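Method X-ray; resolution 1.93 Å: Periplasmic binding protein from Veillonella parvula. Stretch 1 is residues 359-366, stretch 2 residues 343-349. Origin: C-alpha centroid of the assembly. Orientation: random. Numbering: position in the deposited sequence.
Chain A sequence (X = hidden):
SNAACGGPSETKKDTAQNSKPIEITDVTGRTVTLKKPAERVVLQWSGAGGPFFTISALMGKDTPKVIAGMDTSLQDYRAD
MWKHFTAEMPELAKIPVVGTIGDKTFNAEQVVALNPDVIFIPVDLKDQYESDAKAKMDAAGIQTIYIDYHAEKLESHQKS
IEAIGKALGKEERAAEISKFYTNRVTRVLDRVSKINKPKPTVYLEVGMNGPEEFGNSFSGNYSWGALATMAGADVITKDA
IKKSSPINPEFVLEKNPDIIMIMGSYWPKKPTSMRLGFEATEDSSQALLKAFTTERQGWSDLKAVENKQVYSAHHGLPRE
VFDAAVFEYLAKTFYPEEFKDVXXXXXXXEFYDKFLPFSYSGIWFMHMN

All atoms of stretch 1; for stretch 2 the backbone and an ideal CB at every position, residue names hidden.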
ATOM      1  N   SER A 359       6.386 -16.147   3.328  1.00 36.46           N
ATOM      2  CA  SER A 359       7.540 -15.844   4.169  1.00 37.53           C
ATOM      3  C   SER A 359       8.014 -14.407   3.965  1.00 38.98           C
ATOM      4  O   SER A 359       7.995 -13.876   2.846  1.00 37.85           O
ATOM      5  CB  SER A 359       8.693 -16.807   3.881  1.00 40.77           C
ATOM      6  OG  SER A 359       9.140 -16.668   2.542  1.00 40.15           O
ATOM      7  N   TYR A 360       8.432 -13.769   5.052  1.00 38.86           N
ATOM      8  CA  TYR A 360       8.988 -12.433   4.953  1.00 37.95           C
ATOM      9  C   TYR A 360      10.422 -12.486   4.427  1.00 38.03           C
ATOM     10  O   TYR A 360      11.193 -13.355   4.834  1.00 36.35           O
ATOM     11  CB  TYR A 360       8.962 -11.741   6.316  1.00 37.82           C
ATOM     12  CG  TYR A 360       9.577 -10.360   6.285  1.00 37.71           C
ATOM     13  CD1 TYR A 360       8.911  -9.300   5.685  1.00 37.08           C
ATOM     14  CD2 TYR A 360      10.825 -10.123   6.844  1.00 42.34           C
ATOM     15  CE1 TYR A 360       9.465  -8.034   5.647  1.00 37.24           C
ATOM     16  CE2 TYR A 360      11.392  -8.863   6.812  1.00 45.57           C
ATOM     17  CZ  TYR A 360      10.705  -7.821   6.214  1.00 46.23           C
ATOM     18  OH  TYR A 360      11.277  -6.564   6.180  1.00 49.76           O
ATOM     19  N   SER A 361      10.753 -11.572   3.513  1.00 38.39           N
ATOM     20  CA  SER A 361      12.136 -11.336   3.069  1.00 43.58           C
ATOM     21  C   SER A 361      12.199 -10.071   2.209  1.00 45.24           C
ATOM     22  O   SER A 361      11.191  -9.385   2.032  1.00 47.82           O
ATOM     23  CB  SER A 361      12.703 -12.523   2.291  1.00 45.85           C
ATOM     24  OG  SER A 361      12.084 -12.625   1.028  1.00 47.95           O
ATOM     25  N   GLY A 362      13.380  -9.753   1.689  1.00 45.08           N
ATOM     26  CA  GLY A 362      13.539  -8.577   0.851  1.00 44.51           C
ATOM     27  C   GLY A 362      13.853  -7.319   1.646  1.00 41.89           C
ATOM     28  O   GLY A 362      14.104  -7.394   2.852  1.00 43.40           O
ATOM     29  N   ILE A 363      13.827  -6.168   0.973  1.00 39.86           N
ATOM     30  CA  ILE A 363      14.214  -4.885   1.570  1.00 37.55           C
ATOM     31  C   ILE A 363      13.112  -3.858   1.313  1.00 33.34           C
ATOM     32  O   ILE A 363      12.709  -3.657   0.167  1.00 32.43           O
ATOM     33  CB  ILE A 363      15.528  -4.360   0.947  1.00 39.90           C
ATOM     34  CG1 ILE A 363      16.620  -5.438   0.973  1.00 45.10           C
ATOM     35  CG2 ILE A 363      15.973  -3.061   1.629  1.00 37.10           C
ATOM     36  CD1 ILE A 363      17.249  -5.650   2.328  1.00 47.51           C
ATOM     37  N   TRP A 364      12.644  -3.194   2.369  1.00 31.08           N
ATOM     38  CA  TRP A 364      11.418  -2.397   2.288  1.00 32.88           C
ATOM     39  C   TRP A 364      11.622  -0.963   2.745  1.00 31.13           C
ATOM     40  O   TRP A 364      10.796  -0.090   2.469  1.00 29.75           O
ATOM     41  CB  TRP A 364      10.308  -3.081   3.108  1.00 30.53           C
ATOM     42  CG  TRP A 364      10.091  -4.470   2.630  1.00 31.55           C
ATOM     43  CD1 TRP A 364      10.754  -5.600   3.039  1.00 33.80           C
ATOM     44  CD2 TRP A 364       9.187  -4.883   1.596  1.00 30.19           C
ATOM     45  NE1 TRP A 364      10.294  -6.697   2.331  1.00 34.41           N
ATOM     46  CE2 TRP A 364       9.337  -6.280   1.438  1.00 32.78           C
ATOM     47  CE3 TRP A 364       8.261  -4.211   0.794  1.00 31.08           C
ATOM     48  CZ2 TRP A 364       8.586  -7.014   0.510  1.00 34.73           C
ATOM     49  CZ3 TRP A 364       7.522  -4.937  -0.127  1.00 30.48           C
ATOM     50  CH2 TRP A 364       7.688  -6.323  -0.264  1.00 33.05           C
ATOM     51  N   PHE A 365      12.735  -0.731   3.436  1.00 33.13           N
ATOM     52  CA  PHE A 365      13.072   0.588   3.955  1.00 32.42           C
ATOM     53  C   PHE A 365      14.572   0.763   3.838  1.00 37.87           C
ATOM     54  O   PHE A 365      15.321  -0.225   3.815  1.00 36.71           O
ATOM     55  CB  PHE A 365      12.657   0.715   5.420  1.00 30.38           C
ATOM     56  CG  PHE A 365      11.177   0.535   5.652  1.00 32.16           C
ATOM     57  CD1 PHE A 365      10.271   1.514   5.243  1.00 32.13           C
ATOM     58  CD2 PHE A 365      10.692  -0.604   6.285  1.00 32.19           C
ATOM     59  CE1 PHE A 365       8.903   1.353   5.455  1.00 32.95           C
ATOM     60  CE2 PHE A 365       9.323  -0.765   6.510  1.00 29.18           C
ATOM     61  CZ  PHE A 365       8.433   0.215   6.095  1.00 29.29           C
HETATM   62  N   MSE A 366      15.027   2.008   3.773  1.00 37.11           N
HETATM   63  CA  MSE A 366      16.440   2.228   3.510  1.00 41.18           C
HETATM   64  C   MSE A 366      16.886   3.617   3.899  1.00 41.31           C
HETATM   65  O   MSE A 366      16.194   4.602   3.633  1.00 38.55           O
HETATM   66  CB  MSE A 366      16.745   1.983   2.034  1.00 41.89           C
HETATM   67  CG  MSE A 366      17.988   2.677   1.552  1.00 52.36           C
HETATM   68 SE   MSE A 366      19.191   1.396   0.785  0.56 52.11          SE
HETATM   69  CE  MSE A 366      19.456   0.319   2.398  1.00 32.23           C
ATOM     70  N   UNK A 343       9.955   0.197  15.699  1.00 41.50           N
ATOM     71  CA  UNK A 343      10.799  -0.444  14.683  1.00 40.97           C
ATOM     72  C   UNK A 343       9.955  -0.844  13.472  1.00 38.18           C
ATOM     73  O   UNK A 343       9.344  -1.922  13.460  1.00 35.91           O
ATOM     74  CB  UNK A 343      11.509  -1.669  15.264  1.00 40.97           C
ATOM     75  N   UNK A 344       9.927   0.018  12.446  1.00 34.30           N
ATOM     76  CA  UNK A 344       9.019  -0.156  11.305  1.00 32.95           C
ATOM     77  C   UNK A 344       9.312  -1.435  10.524  1.00 34.63           C
ATOM     78  O   UNK A 344       8.370  -2.087  10.053  1.00 31.17           O
ATOM     79  CB  UNK A 344       9.116   1.050  10.369  1.00 32.95           C
ATOM     80  N   UNK A 345      10.585  -1.809  10.396  1.00 34.91           N
ATOM     81  CA  UNK A 345      10.896  -3.060   9.712  1.00 37.64           C
ATOM     82  C   UNK A 345      10.371  -4.261  10.505  1.00 34.45           C
ATOM     83  O   UNK A 345       9.826  -5.205   9.936  1.00 34.30           O
ATOM     84  CB  UNK A 345      12.405  -3.186   9.496  1.00 37.64           C
ATOM     85  N   UNK A 346      10.537  -4.222  11.822  1.00 35.06           N
ATOM     86  CA  UNK A 346      10.038  -5.295  12.675  1.00 34.30           C
ATOM     87  C   UNK A 346       8.512  -5.383  12.602  1.00 33.46           C
ATOM     88  O   UNK A 346       7.943  -6.484  12.654  1.00 32.74           O
ATOM     89  CB  UNK A 346      10.488  -5.078  14.121  1.00 34.30           C
ATOM     90  N   UNK A 347       7.843  -4.237  12.474  1.00 29.17           N
ATOM     91  CA  UNK A 347       6.378  -4.232  12.322  1.00 31.16           C
ATOM     92  C   UNK A 347       5.927  -4.959  11.054  1.00 30.72           C
ATOM     93  O   UNK A 347       4.998  -5.772  11.097  1.00 32.56           O
ATOM     94  CB  UNK A 347       5.858  -2.793  12.299  1.00 31.16           C
ATOM     95  N   UNK A 348       6.578  -4.671   9.925  1.00 31.26           N
ATOM     96  CA  UNK A 348       6.230  -5.343   8.675  1.00 29.94           C
ATOM     97  C   UNK A 348       6.510  -6.842   8.784  1.00 32.18           C
ATOM     98  O   UNK A 348       5.637  -7.667   8.471  1.00 33.49           O
ATOM     99  CB  UNK A 348       7.008  -4.738   7.504  1.00 29.94           C
ATOM    100  N   UNK A 349       7.714  -7.189   9.234  1.00 32.87           N
ATOM    101  CA  UNK A 349       8.091  -8.595   9.433  1.00 34.55           C
ATOM    102  C   UNK A 349       7.097  -9.318  10.355  1.00 36.39           C
ATOM    103  O   UNK A 349       6.680 -10.452  10.086  1.00 35.68           O
ATOM    104  CB  UNK A 349       9.503  -8.684  10.016  1.00 34.55           C
TER

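Stretch 2 enters as loop at position 343 and is helical from 344 onward, laid against the aromatic side chains of Tyr360, Trp364 and Phe365. Position 343 directly precedes the helix, and its CB has nothing of stretch 1 within 5.5 Å. Stretch 1 therefore sets no demand, but the first turn leaves backbone amides without partners, so a capping residue such as Asp, Asn, Ser or Thr would suit. The residue is Asp343, and its OD1 accepts from the N of position 346 at 3.1 Å, capping the helix.

At position 344, phi is -63° and the CB points toward stretch 1, with the ideal CB 4.3 Å from Phe365 CE2. A compact apolar side chain would fit beside that ring; proline is also compatible, because its phi is allowed and the first turn of a helix does not need its amide. Pro344 occupies the site. Its CB lies 4.4 Å from Phe365 CE2, and its carbonyl O is closer still, 3.9 Å from the same CE2, approaching the ring obliquely.

Position 345 points sideways, its ideal CB 4.5 Å from Phe365 CD2 and 4.9 Å from Tyr360 OH. The phenol offers a polar partner, so a long side chain with an acceptor, Glu or Gln, would be apt, though Lys, Arg or Met could also lie along this margin. It is Glu345. The extended chain (chi1 and chi2 both t) brings OE2 to 3.4 Å from Tyr360 OH, which donates a weak hydrogen bond. A water extends the link: it donates weakly to Glu345 OE1 at 2.8 Å and to Phe365 O at 3.4 Å.

Position 346 points away from stretch 1 and could accept almost any helix-compatible residue; it is Ala346. Position 347 points sideways, with nothing of stretch 1 within 5.5 Å of its CB, so the visible atoms leave the choice wide. Thr347 is found there, its OG1 hydrogen-bonded elsewhere in the structure.

At position 348 the CB points toward stretch 1, 4.5 Å from Tyr360 CE1 and 4.7 Å from Phe365 CE2, and the Trp364 ring lies beyond. A branched or flexible apolar side chain, Leu, Ile or Met, would suit a site among three aromatic residues. Leu348, with chi1 t and chi2 p, sends CD2 to 3.5 Å from Trp364 CG. This methyl sits over the indole face, 3.9 Å from CD2 to the centroid of the five-membered ring, and also meets the edge of the tyrosine ring, 4.0 Å from CD2 to Tyr360 CE1.

Position 349 points sideways, yet its ideal CB is 3.7 Å from Tyr360 CE2. Its CA already sits over the face of the Tyr360 ring, 3.8 Å from the centroid and nearly on the normal, so any side chain starts above the ring, and one with a long aliphatic portion, such as Lys, Arg, Gln or Met, could extend the cover. Lys349 does this: its CB also lies over the face, and its CG is 3.6 Å from Tyr360 CD2. Its NZ is hydrogen-bonded elsewhere in the structure.

Stretch 2, residues 343-349: DPEATLK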
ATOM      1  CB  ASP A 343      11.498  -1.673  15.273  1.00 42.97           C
ATOM      2  CG  ASP A 343      12.544  -2.269  14.332  1.00 45.99           C
ATOM      3  OD1 ASP A 343      12.426  -2.117  13.094  1.00 42.97           O
ATOM      4  OD2 ASP A 343      13.491  -2.906  14.840  1.00 51.19           O
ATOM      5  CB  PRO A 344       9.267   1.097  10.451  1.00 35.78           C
ATOM      6  CG  PRO A 344       9.928   2.090  11.398  1.00 37.72           C
ATOM      7  CD  PRO A 344      10.730   1.250  12.344  1.00 37.81           C
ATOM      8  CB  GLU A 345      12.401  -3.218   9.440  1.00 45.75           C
ATOM      9  CG  GLU A 345      12.651  -4.220   8.316  1.00 54.63           C
ATOM     10  CD  GLU A 345      14.079  -4.699   8.216  1.00 65.94           C
ATOM     11  OE1 GLU A 345      14.988  -4.030   8.761  1.00 69.37           O
ATOM     12  OE2 GLU A 345      14.283  -5.756   7.577  1.00 69.75           O
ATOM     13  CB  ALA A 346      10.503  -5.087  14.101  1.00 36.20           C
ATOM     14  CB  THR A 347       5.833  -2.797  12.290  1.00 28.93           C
ATOM     15  OG1 THR A 347       5.993  -2.207  13.592  1.00 30.65           O
ATOM     16  CG2 THR A 347       4.361  -2.794  11.889  1.00 25.92           C
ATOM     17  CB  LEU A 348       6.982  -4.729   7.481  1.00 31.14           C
ATOM     18  CG  LEU A 348       6.593  -5.242   6.087  1.00 31.88           C
ATOM     19  CD1 LEU A 348       5.106  -4.991   5.789  1.00 32.36           C
ATOM     20  CD2 LEU A 348       7.465  -4.629   5.005  1.00 32.96           C
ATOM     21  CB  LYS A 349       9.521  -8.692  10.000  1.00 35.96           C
ATOM     22  CG  LYS A 349       9.938 -10.115  10.330  1.00 37.98           C
ATOM     23  CD  LYS A 349      11.347 -10.204  10.894  1.00 41.07           C
ATOM     24  CE  LYS A 349      11.620 -11.621  11.364  1.00 49.53           C
ATOM     25  NZ  LYS A 349      11.384 -12.607  10.274  1.00 55.35           N
TER
HETATM   26  O   HOH W   1      15.246  -2.087   6.709  1.00 53.92           O
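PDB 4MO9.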